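Local coordinates for Glyco_hydro_cc domain-containing protein (Pseudomonas viridiflava, PDB 6UAV) that probably hydrolyses internal beta-1,3-glucosidic bonds of beta-1,3-glucans, as an endo-beta-1,3-glucanase of glycoside hydrolase family GH128, subgroup II, at residues A99-W102 and P103-Q107; W225-G228 and R229-P232. One frame throughout, in Å; residues are numbered along the deposited sequence.

Contact 1: A99-W102 and P103-Q107; sequences AQLW and PRLEQ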
ATOM      1  N   ALA A  99     -17.066   9.353   1.228  1.00 12.49           N
ATOM      2  CA  ALA A  99     -18.025   9.253   2.337  1.00 13.08           C
ATOM      3  C   ALA A  99     -19.213   8.371   1.907  1.00 13.59           C
ATOM      4  O   ALA A  99     -19.657   7.584   2.723  1.00 13.43           O
ATOM      5  CB  ALA A  99     -18.479  10.636   2.816  1.00 13.41           C
ATOM      6  N   GLN A 100     -19.729   8.554   0.686  1.00 13.97           N
ATOM      7  CA  GLN A 100     -20.888   7.755   0.201  1.00 15.43           C
ATOM      8  C   GLN A 100     -20.529   6.252   0.164  1.00 14.90           C
ATOM      9  O   GLN A 100     -21.389   5.389   0.522  1.00 15.44           O
ATOM     10  CB  GLN A 100     -21.350   8.267  -1.171  1.00 17.13           C
ATOM     11  CG  GLN A 100     -22.544   7.524  -1.777  1.00 19.42           C
ATOM     12  CD  GLN A 100     -23.204   8.347  -2.870  1.00 21.83           C
ATOM     13  OE1 GLN A 100     -22.689   9.345  -3.337  1.00 27.63           O
ATOM     14  NE2 GLN A 100     -24.356   7.949  -3.339  1.00 26.06           N
ATOM     15  N   LEU A 101     -19.339   5.888  -0.278  1.00 14.61           N
ATOM     16  CA  LEU A 101     -18.881   4.470  -0.329  1.00 14.12           C
ATOM     17  C   LEU A 101     -18.724   3.917   1.086  1.00 13.41           C
ATOM     18  O   LEU A 101     -18.863   2.719   1.288  1.00 12.86           O
ATOM     19  CB  LEU A 101     -17.578   4.385  -1.130  1.00 14.65           C
ATOM     20  CG  LEU A 101     -16.940   3.003  -1.241  1.00 15.26           C
ATOM     21  CD1 LEU A 101     -17.854   2.042  -1.965  1.00 15.60           C
ATOM     22  CD2 LEU A 101     -15.594   3.068  -1.919  1.00 15.99           C
ATOM     23  N   TRP A 102     -18.301   4.741   2.022  1.00 12.57           N
ATOM     24  CA  TRP A 102     -17.659   4.223   3.255  1.00 11.95           C
ATOM     25  C   TRP A 102     -18.543   3.243   3.995  1.00 12.76           C
ATOM     26  O   TRP A 102     -18.039   2.224   4.495  1.00 12.80           O
ATOM     27  CB  TRP A 102     -17.170   5.385   4.152  1.00 12.24           C
ATOM     28  CG  TRP A 102     -15.982   4.973   4.969  1.00 11.64           C
ATOM     29  CD1 TRP A 102     -15.913   4.609   6.296  1.00 11.89           C
ATOM     30  CD2 TRP A 102     -14.669   4.782   4.443  1.00 11.88           C
ATOM     31  NE1 TRP A 102     -14.630   4.253   6.604  1.00 11.89           N
ATOM     32  CE2 TRP A 102     -13.853   4.325   5.501  1.00 12.13           C
ATOM     33  CE3 TRP A 102     -14.094   4.939   3.182  1.00 12.95           C
ATOM     34  CZ2 TRP A 102     -12.489   4.063   5.347  1.00 12.91           C
ATOM     35  CZ3 TRP A 102     -12.730   4.724   3.051  1.00 12.84           C
ATOM     36  CH2 TRP A 102     -11.953   4.302   4.116  1.00 13.07           C
ATOM     37  N   PRO A 103     -19.864   3.490   4.162  1.00 12.87           N
ATOM     38  CA  PRO A 103     -20.711   2.546   4.923  1.00 13.26           C
ATOM     39  C   PRO A 103     -20.671   1.117   4.340  1.00 13.27           C
ATOM     40  O   PRO A 103     -20.795   0.155   5.111  1.00 13.03           O
ATOM     41  CB  PRO A 103     -22.112   3.176   4.878  1.00 14.38           C
ATOM     42  CG  PRO A 103     -21.802   4.700   4.729  1.00 14.25           C
ATOM     43  CD  PRO A 103     -20.626   4.700   3.771  1.00 13.62           C
ATOM     44  N   ARG A 104     -20.589   0.986   3.026  1.00 13.56           N
ATOM     45  CA  ARG A 104     -20.404  -0.338   2.336  1.00 14.49           C
ATOM     46  C   ARG A 104     -19.121  -1.034   2.828  1.00 13.52           C
ATOM     47  O   ARG A 104     -19.148  -2.261   3.062  1.00 13.80           O
ATOM     48  CB  ARG A 104     -20.430  -0.131   0.816  1.00 15.60           C
ATOM     49  CG  ARG A 104     -21.834   0.148   0.292  1.00 18.48           C
ATOM     50  CD  ARG A 104     -21.790   0.579  -1.159  1.00 20.22           C
ATOM     51  NE  ARG A 104     -21.252  -0.382  -2.104  1.00 21.26           N
ATOM     52  CZ  ARG A 104     -20.966  -0.070  -3.360  1.00 23.98           C
ATOM     53  NH1 ARG A 104     -21.257   1.160  -3.775  1.00 25.83           N
ATOM     54  NH2 ARG A 104     -20.491  -0.980  -4.208  1.00 24.06           N
ATOM     55  N   LEU A 105     -18.026  -0.286   2.995  1.00 12.77           N
ATOM     56  CA  LEU A 105     -16.744  -0.806   3.529  1.00 12.42           C
ATOM     57  C   LEU A 105     -16.906  -1.147   4.993  1.00 12.79           C
ATOM     58  O   LEU A 105     -16.383  -2.191   5.427  1.00 13.63           O
ATOM     59  CB  LEU A 105     -15.626   0.203   3.273  1.00 12.62           C
ATOM     60  CG  LEU A 105     -15.498   0.632   1.811  1.00 12.92           C
ATOM     61  CD1 LEU A 105     -14.399   1.615   1.715  1.00 12.99           C
ATOM     62  CD2 LEU A 105     -15.231  -0.553   0.865  1.00 13.54           C
ATOM     63  N   GLU A 106     -17.556  -0.278   5.776  1.00 12.59           N
ATOM     64  CA  GLU A 106     -17.802  -0.579   7.196  1.00 12.46           C
ATOM     65  C   GLU A 106     -18.642  -1.847   7.305  1.00 12.85           C
ATOM     66  O   GLU A 106     -18.485  -2.620   8.312  1.00 12.40           O
ATOM     67  CB  GLU A 106     -18.492   0.636   7.843  1.00 12.42           C
ATOM     68  CG  GLU A 106     -17.591   1.818   7.953  1.00 12.46           C
ATOM     69  CD  GLU A 106     -18.246   3.084   8.451  1.00 12.88           C
ATOM     70  OE1 GLU A 106     -19.440   3.238   8.193  1.00 13.71           O
ATOM     71  OE2 GLU A 106     -17.527   3.929   9.087  1.00 13.46           O
ATOM     72  N   GLN A 107     -19.628  -2.006   6.442  1.00 13.38           N
ATOM     73  CA  GLN A 107     -20.474  -3.209   6.459  1.00 14.61           C
ATOM     74  C   GLN A 107     -19.569  -4.428   6.188  1.00 13.62           C
ATOM     75  O   GLN A 107     -19.669  -5.470   6.894  1.00 14.60           O
ATOM     76  CB  GLN A 107     -21.614  -3.109   5.448  1.00 15.87           C
ATOM     77  CG  GLN A 107     -22.430  -4.404   5.485  1.00 19.08           C
ATOM     78  CD  GLN A 107     -23.649  -4.382   4.587  1.00 21.68           C
ATOM     79  OE1 GLN A 107     -23.538  -4.277   3.354  1.00 26.00           O
ATOM     80  NE2 GLN A 107     -24.807  -4.528   5.210  1.00 22.34           N
TER
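Pro103 follows Trp102 in mid-helix, and its ring takes the place of the amide hydrogen that would bond back to Ala99. Its CD instead lies 3.2 Å from Ala99 O, and 3.5 Å from Trp102 CB. The helix is kinked here. Arg104 N makes only a weak bond to Leu101 O, at 3.0 Å and an N-H...O angle of 124°. The Arg104 chain bends at chi3, and its guanidinium lies with one face against Leu101 CD1. Leu101 CD1 lies toward the rim of that face, 4.0 Å from Arg104 NH1. The charged end continues to Asp63, where NH2 forms a salt bridge.

Leu105 points back at the preceding turn. Its CD1 sits over one face of the Trp102 indole, a CH-pi contact 4.0 Å from the centroid of the six-membered ring. The same methyl touches Leu101 CD2. Val81 and Leu116, on the two flanking strands, pack against both Trp102 and Leu105.

Glu106 N makes a regular helical bond to Trp102 O, at 2.9 Å and a nearly straight 165°. Its carboxylate reaches the edge of the indole, with OE2 in the ring plane and 3.3 Å from Trp102 CD1. The two planes are 74° apart. Gln153 ties both groups down: its O accepts from Trp102 NE1 and its N donates to Glu106 OE2. Tyr143 OH bonds to OE1.

The arrangement is a proline kink in an amphipathic helix, the helix of a beta-alpha-beta unit in a TIM barrel, with Trp102 and Leu105 turned to the strands.

Contact 2: W225-G228 and R229-P232; sequences WFTG and RMTP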
ATOM      1  N   TRP A 225       7.194  -1.873  -1.120  1.00 11.29           N
ATOM      2  CA  TRP A 225       8.061  -1.237  -2.128  1.00 11.40           C
ATOM      3  C   TRP A 225       7.389  -1.263  -3.499  1.00 10.99           C
ATOM      4  O   TRP A 225       6.863  -2.337  -3.937  1.00 10.97           O
ATOM      5  CB  TRP A 225       9.443  -1.909  -2.147  1.00 12.54           C
ATOM      6  CG  TRP A 225      10.406  -1.277  -3.099  1.00 12.70           C
ATOM      7  CD1 TRP A 225      10.627  -1.586  -4.408  1.00 13.13           C
ATOM      8  CD2 TRP A 225      11.235  -0.150  -2.807  1.00 13.07           C
ATOM      9  NE1 TRP A 225      11.565  -0.746  -4.950  1.00 13.64           N
ATOM     10  CE2 TRP A 225      11.976   0.138  -3.971  1.00 13.52           C
ATOM     11  CE3 TRP A 225      11.465   0.586  -1.647  1.00 13.32           C
ATOM     12  CZ2 TRP A 225      12.840   1.230  -4.038  1.00 13.90           C
ATOM     13  CZ3 TRP A 225      12.392   1.607  -1.688  1.00 13.42           C
ATOM     14  CH2 TRP A 225      13.047   1.937  -2.873  1.00 13.63           C
ATOM     15  N   PHE A 226       7.552  -0.180  -4.242  1.00 11.06           N
ATOM     16  CA  PHE A 226       7.141  -0.104  -5.660  1.00 11.03           C
ATOM     17  C   PHE A 226       8.413  -0.218  -6.514  1.00 11.32           C
ATOM     18  O   PHE A 226       9.221   0.706  -6.473  1.00 12.09           O
ATOM     19  CB  PHE A 226       6.378   1.184  -5.948  1.00 11.66           C
ATOM     20  CG  PHE A 226       5.725   1.147  -7.289  1.00 11.71           C
ATOM     21  CD1 PHE A 226       6.456   1.499  -8.399  1.00 12.19           C
ATOM     22  CD2 PHE A 226       4.461   0.612  -7.472  1.00 12.22           C
ATOM     23  CE1 PHE A 226       5.916   1.414  -9.659  1.00 12.62           C
ATOM     24  CE2 PHE A 226       3.896   0.530  -8.728  1.00 12.22           C
ATOM     25  CZ  PHE A 226       4.632   0.952  -9.809  1.00 12.17           C
ATOM     26  N   THR A 227       8.632  -1.330  -7.245  1.00 11.78           N
ATOM     27  CA  THR A 227       7.722  -2.456  -7.468  1.00 11.90           C
ATOM     28  C   THR A 227       8.501  -3.709  -7.889  1.00 12.03           C
ATOM     29  O   THR A 227       9.751  -3.721  -7.826  1.00 12.41           O
ATOM     30  CB  THR A 227       6.708  -2.128  -8.575  1.00 12.38           C
ATOM     31  OG1 THR A 227       5.724  -3.154  -8.779  1.00 12.54           O
ATOM     32  CG2 THR A 227       7.400  -1.840  -9.897  1.00 12.77           C
ATOM     33  N   GLY A 228       7.799  -4.773  -8.285  1.00 12.74           N
ATOM     34  CA  GLY A 228       8.484  -6.012  -8.716  1.00 13.64           C
ATOM     35  C   GLY A 228       9.322  -5.752  -9.968  1.00 14.15           C
ATOM     36  O   GLY A 228      10.527  -5.925  -9.977  1.00 14.36           O
ATOM     37  N   ARG A 229       8.680  -5.336 -11.030  1.00 13.96           N
ATOM     38  CA  ARG A 229       9.326  -4.988 -12.295  1.00 15.03           C
ATOM     39  C   ARG A 229       8.637  -3.815 -12.928  1.00 15.79           C
ATOM     40  O   ARG A 229       7.390  -3.757 -12.888  1.00 16.11           O
ATOM     41  CB  ARG A 229       9.136  -6.097 -13.346  1.00 16.35           C
ATOM     42  CG  ARG A 229       9.621  -7.452 -12.909  1.00 16.54           C
ATOM     43  CD  ARG A 229       9.337  -8.453 -14.017  1.00 16.55           C
ATOM     44  NE  ARG A 229      10.022  -9.632 -13.573  1.00 16.92           N
ATOM     45  CZ  ARG A 229       9.511 -10.564 -12.793  1.00 16.80           C
ATOM     46  NH1 ARG A 229      10.286 -11.570 -12.422  1.00 17.31           N
ATOM     47  NH2 ARG A 229       8.262 -10.477 -12.365  1.00 16.34           N
ATOM     48  N   MET A 230       9.410  -2.957 -13.554  1.00 16.18           N
ATOM     49  CA  MET A 230       8.877  -1.925 -14.478  1.00 16.61           C
ATOM     50  C   MET A 230       9.950  -1.670 -15.516  1.00 16.92           C
ATOM     51  O   MET A 230      11.127  -1.901 -15.242  1.00 16.79           O
ATOM     52  CB  MET A 230       8.562  -0.605 -13.750  1.00 16.58           C
ATOM     53  CG  MET A 230       9.740  -0.004 -13.018  1.00 16.70           C
ATOM     54  SD  MET A 230       9.300   1.437 -12.027  1.00 16.88           S
ATOM     55  CE  MET A 230       8.701   2.512 -13.322  1.00 16.35           C
ATOM     56  N   THR A 231       9.512  -1.232 -16.677  1.00 18.12           N
ATOM     57  CA  THR A 231      10.375  -0.860 -17.813  1.00 19.65           C
ATOM     58  C   THR A 231       9.679   0.302 -18.518  1.00 20.57           C
ATOM     59  O   THR A 231       8.458   0.245 -18.688  1.00 20.58           O
ATOM     60  CB  THR A 231      10.569  -2.043 -18.782  1.00 22.15           C
ATOM     61  OG1 THR A 231      11.651  -1.670 -19.620  1.00 23.91           O
ATOM     62  CG2 THR A 231       9.369  -2.323 -19.656  1.00 23.84           C
ATOM     63  N   PRO A 232      10.382   1.399 -18.891  1.00 20.94           N
ATOM     64  CA  PRO A 232      11.747   1.680 -18.441  1.00 20.74           C
ATOM     65  C   PRO A 232      11.775   1.904 -16.925  1.00 19.37           C
ATOM     66  O   PRO A 232      10.731   2.061 -16.313  1.00 19.56           O
ATOM     67  CB  PRO A 232      12.209   2.954 -19.173  1.00 22.22           C
ATOM     68  CG  PRO A 232      10.977   3.484 -19.882  1.00 22.67           C
ATOM     69  CD  PRO A 232       9.872   2.444 -19.783  1.00 22.07           C
TER
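The loop that leaves the last strand of the TIM barrel, 220-225, holds this contact. Phe226 and Met230 meet across it in a Met-aromatic contact. Met230 SD lies 4.1 Å from Phe226 CE1 and 5.4 Å from the ring centroid. The sulfur approaches obliquely, 74° off the ring normal. The two side chains cross at about a right angle. Met230 CG stands between its backbone N and carbonyl carbon, chi1 57°, and the extended next bond carries SD to the ring; the bend at chi3 turns only the terminal methyl.

The peptide bond between Phe226 and Thr227 is cis. The neighbours pack closely, as the cis bond probably allows: Thr227 CB sits over the centre of the Phe226 ring, 3.5 Å above its plane. Thr227 CG2 then faces the next segment, 3.6 Å from Arg229 O and 4.2 Å from Met230 CB. Thr227 OG1 lies anti to its backbone N, chi1 -176°, and bonds to Ala9 O. Ala9 closes the first strand, 6-9, which lies beside 220-225 where the eight-stranded parallel barrel closes.

Gly228 makes the turn, and the chain runs extended from Arg229 to Thr231. Arg229 CG packs on the Gly228 carbonyl group, 3.4 Å from both its C and O. From CG to NE the arginine is stretched out. Its guanidinium is gripped on several sides: NE bonds to Asp241 O, NH1 to Ala242 O, and NH2 to Tyr10 OH and, in a salt bridge, to Asp17. Together these bonds fix the rotation of the group. The backbone has its own ties to the 237-240 region: Phe226 O accepts from Ser237 OG, and Met230 N bonds to Ser238 OG.

How the contacts relate
Contacts 1 and 2 lie on opposite sides of the chain's centre. Their centres are 32 Å apart, and their nearest atoms about 20 Å apart, so they do not touch. Both belong to the same eight-stranded barrel. Contact 1 sits in the helical layer, between strands 78-81 and 115-121. Contact 2 follows the C-terminal end of strand 220-225. In TIM-barrel glycosidases the active site lies at the C-terminal ends of the strands, so residues 225-232 are probably nearer to it than residues 99-107. Both are local contacts, contact 1 within one helix and contact 2 within an irregular loop.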